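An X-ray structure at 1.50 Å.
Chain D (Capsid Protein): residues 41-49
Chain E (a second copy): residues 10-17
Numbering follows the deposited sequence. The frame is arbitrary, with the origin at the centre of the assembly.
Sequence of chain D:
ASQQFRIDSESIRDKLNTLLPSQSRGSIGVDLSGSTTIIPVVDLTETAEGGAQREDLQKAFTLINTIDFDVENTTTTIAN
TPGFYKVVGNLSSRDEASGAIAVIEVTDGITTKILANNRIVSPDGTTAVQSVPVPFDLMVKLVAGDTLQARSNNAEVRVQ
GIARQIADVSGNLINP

Chain D (41-49) VVDLTETAE
Chain E, residues 10-17: ESIRDKLN

A helix can dock on a neighbouring subunit largely through apolar packing, as in this pair of capsid protein copies. Chain E 10-17 is helical throughout, with phi/psi near -62/-44 from E:Ser11 on and -75/-28 at E:Glu10, and i to i+4 bonds such as E:Lys15 N to E:Ser11 O at 2.7 Å. Chain D runs as an extended strand over 41-43, turns at D:Leu44 (-99/6), the N-cap position, and forms a short helix over 45-48. That turn is braced by D:Asp43 OD1, which accepts from D:Thr45 N at 2.9 Å and, at a very short 2.4 Å, from D:Thr45 OG1.

E:Ser11, modelled only to CB, points toward chain D, and its carbonyl O lies 3.8 Å from D:Thr47 CG2. The closest CA approach follows, 6.3 Å between E:Ile12 and D:Thr47; D:Thr47, chi1 m, points toward chain E here and lays its CG2 methyl against the E:Ser11 backbone. The CA-to-CB bond of E:Ile12 (m, t) lies sideways to chain D, yet the residue is buried: its CG2 meets D:Leu44 CD1 at 4.1 Å, while its CD1 reaches D:Ala48 CB at 4.4 Å. D:Leu44 (m, t) suits its place, a branched apolar chain pointing toward the helix.

E:Arg13 points away and E:Asp14 sideways; both are modelled only to CB, and none of their modelled atoms touches chain D. One turn beyond E:Ser11, E:Lys15 (t, p) points back toward chain D. Its aliphatic CG packs 3.3 Å from D:Thr47 OG1 and 4.3 Å from D:Leu44 CD2; the chain is modelled only to CD, so its amine cannot be placed. E:Leu16 (t, p) starts sideways, but its end comes nearer, bringing CD1 to 4.4 Å from CG2 of D:Val42 (chi1 m).

Together the stretches bury 337 Å², with no hydrogen bond between them among the modelled atoms.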

# COMPACT_ATOMS: atom_id res chain seq x y z
N VAL D 41 -17.51 -3.31 -25.15
CA VAL D 41 -16.71 -2.13 -25.47
C VAL D 41 -15.21 -2.39 -25.42
O VAL D 41 -14.76 -3.37 -24.82
CB VAL D 41 -17.03 -0.94 -24.52
CG1 VAL D 41 -18.49 -0.52 -24.63
CG2 VAL D 41 -16.68 -1.30 -23.07
N VAL D 42 -14.45 -1.50 -26.05
CA VAL D 42 -13.01 -1.38 -25.79
C VAL D 42 -12.68 0.05 -25.37
O VAL D 42 -13.25 1.01 -25.90
CB VAL D 42 -12.15 -1.82 -27.00
CG1 VAL D 42 -12.34 -3.30 -27.28
CG2 VAL D 42 -12.48 -0.99 -28.24
N ASP D 43 -11.78 0.19 -24.41
CA ASP D 43 -11.46 1.49 -23.82
C ASP D 43 -10.20 2.08 -24.45
O ASP D 43 -9.11 1.53 -24.31
CB ASP D 43 -11.27 1.34 -22.30
CG ASP D 43 -11.27 2.67 -21.57
OD1 ASP D 43 -11.15 3.72 -22.23
OD2 ASP D 43 -11.40 2.66 -20.33
N LEU D 44 -10.37 3.22 -25.12
CA LEU D 44 -9.27 3.88 -25.82
C LEU D 44 -8.67 5.04 -25.02
O LEU D 44 -7.82 5.77 -25.53
CB LEU D 44 -9.77 4.43 -27.16
CG LEU D 44 -10.41 3.40 -28.07
CD1 LEU D 44 -10.85 4.01 -29.38
CD2 LEU D 44 -9.40 2.35 -28.31
N THR D 45 -9.13 5.20 -23.78
CA THR D 45 -8.80 6.38 -22.99
C THR D 45 -7.29 6.62 -22.83
O THR D 45 -6.81 7.74 -23.00
CB THR D 45 -9.44 6.33 -21.59
OG1 THR D 45 -10.84 6.08 -21.72
CG2 THR D 45 -9.23 7.65 -20.86
N GLU D 46 -6.55 5.56 -22.52
CA GLU D 46 -5.11 5.68 -22.30
C GLU D 46 -4.38 6.20 -23.54
O GLU D 46 -3.52 7.08 -23.44
CB GLU D 46 -4.51 4.36 -21.83
CG GLU D 46 -4.69 4.10 -20.34
CD GLU D 46 -3.99 2.84 -19.87
OE1 GLU D 46 -3.19 2.27 -20.65
OE2 GLU D 46 -4.25 2.41 -18.73
N THR D 47 -4.72 5.65 -24.70
CA THR D 47 -4.12 6.10 -25.95
C THR D 47 -4.51 7.55 -26.25
O THR D 47 -3.69 8.34 -26.70
CB THR D 47 -4.51 5.19 -27.13
OG1 THR D 47 -3.98 3.87 -26.91
CG2 THR D 47 -3.99 5.74 -28.45
N ALA D 48 -5.76 7.89 -25.96
CA ALA D 48 -6.25 9.25 -26.19
C ALA D 48 -5.54 10.28 -25.32
O ALA D 48 -5.37 11.43 -25.71
CB ALA D 48 -7.75 9.31 -25.96
N GLU D 49 -5.13 9.86 -24.12
CA GLU D 49 -4.45 10.75 -23.19
C GLU D 49 -2.95 10.86 -23.48
O GLU D 49 -2.21 11.49 -22.72
CB GLU D 49 -4.69 10.29 -21.74
CG GLU D 49 -6.10 10.61 -21.23
CD GLU D 49 -6.39 10.05 -19.85
OE1 GLU D 49 -5.79 9.01 -19.48
OE2 GLU D 49 -7.23 10.64 -19.14
N GLU E 10 -3.91 9.68 -35.64
CA GLU E 10 -3.47 8.41 -36.21
C GLU E 10 -3.20 7.37 -35.13
O GLU E 10 -3.33 6.17 -35.37
CB GLU E 10 -2.21 8.61 -37.07
N SER E 11 -2.84 7.83 -33.93
CA SER E 11 -2.56 6.94 -32.80
C SER E 11 -3.81 6.19 -32.36
O SER E 11 -3.76 4.98 -32.13
CB SER E 11 -1.99 7.75 -31.64
N ILE E 12 -4.92 6.90 -32.24
CA ILE E 12 -6.20 6.28 -31.91
C ILE E 12 -6.62 5.33 -33.02
O ILE E 12 -7.04 4.19 -32.76
CB ILE E 12 -7.29 7.34 -31.68
CG1 ILE E 12 -6.95 8.20 -30.46
CG2 ILE E 12 -8.65 6.69 -31.51
CD1 ILE E 12 -7.82 9.44 -30.31
N ARG E 13 -6.51 5.80 -34.26
CA ARG E 13 -6.81 4.98 -35.43
C ARG E 13 -5.92 3.74 -35.46
O ARG E 13 -6.38 2.64 -35.75
CB ARG E 13 -6.65 5.80 -36.71
N ASP E 14 -4.64 3.93 -35.15
CA ASP E 14 -3.70 2.82 -35.09
C ASP E 14 -4.07 1.87 -33.95
O ASP E 14 -4.08 0.65 -34.13
CB ASP E 14 -2.26 3.31 -34.90
N LYS E 15 -4.39 2.43 -32.79
CA LYS E 15 -4.75 1.63 -31.63
C LYS E 15 -6.00 0.79 -31.90
O LYS E 15 -6.02 -0.41 -31.62
CB LYS E 15 -4.97 2.50 -30.40
CG LYS E 15 -5.21 1.69 -29.13
CD LYS E 15 -4.11 0.64 -28.97
N LEU E 16 -7.02 1.43 -32.45
CA LEU E 16 -8.28 0.74 -32.75
C LEU E 16 -8.09 -0.41 -33.74
O LEU E 16 -8.73 -1.46 -33.60
CB LEU E 16 -9.32 1.74 -33.27
CG LEU E 16 -10.73 1.18 -33.50
CD1 LEU E 16 -11.29 0.54 -32.23
CD2 LEU E 16 -11.68 2.27 -34.01
N ASN E 17 -7.23 -0.21 -34.73
CA ASN E 17 -6.98 -1.24 -35.74
C ASN E 17 -6.45 -2.54 -35.16
O ASN E 17 -6.90 -3.62 -35.53
CB ASN E 17 -6.02 -0.73 -36.82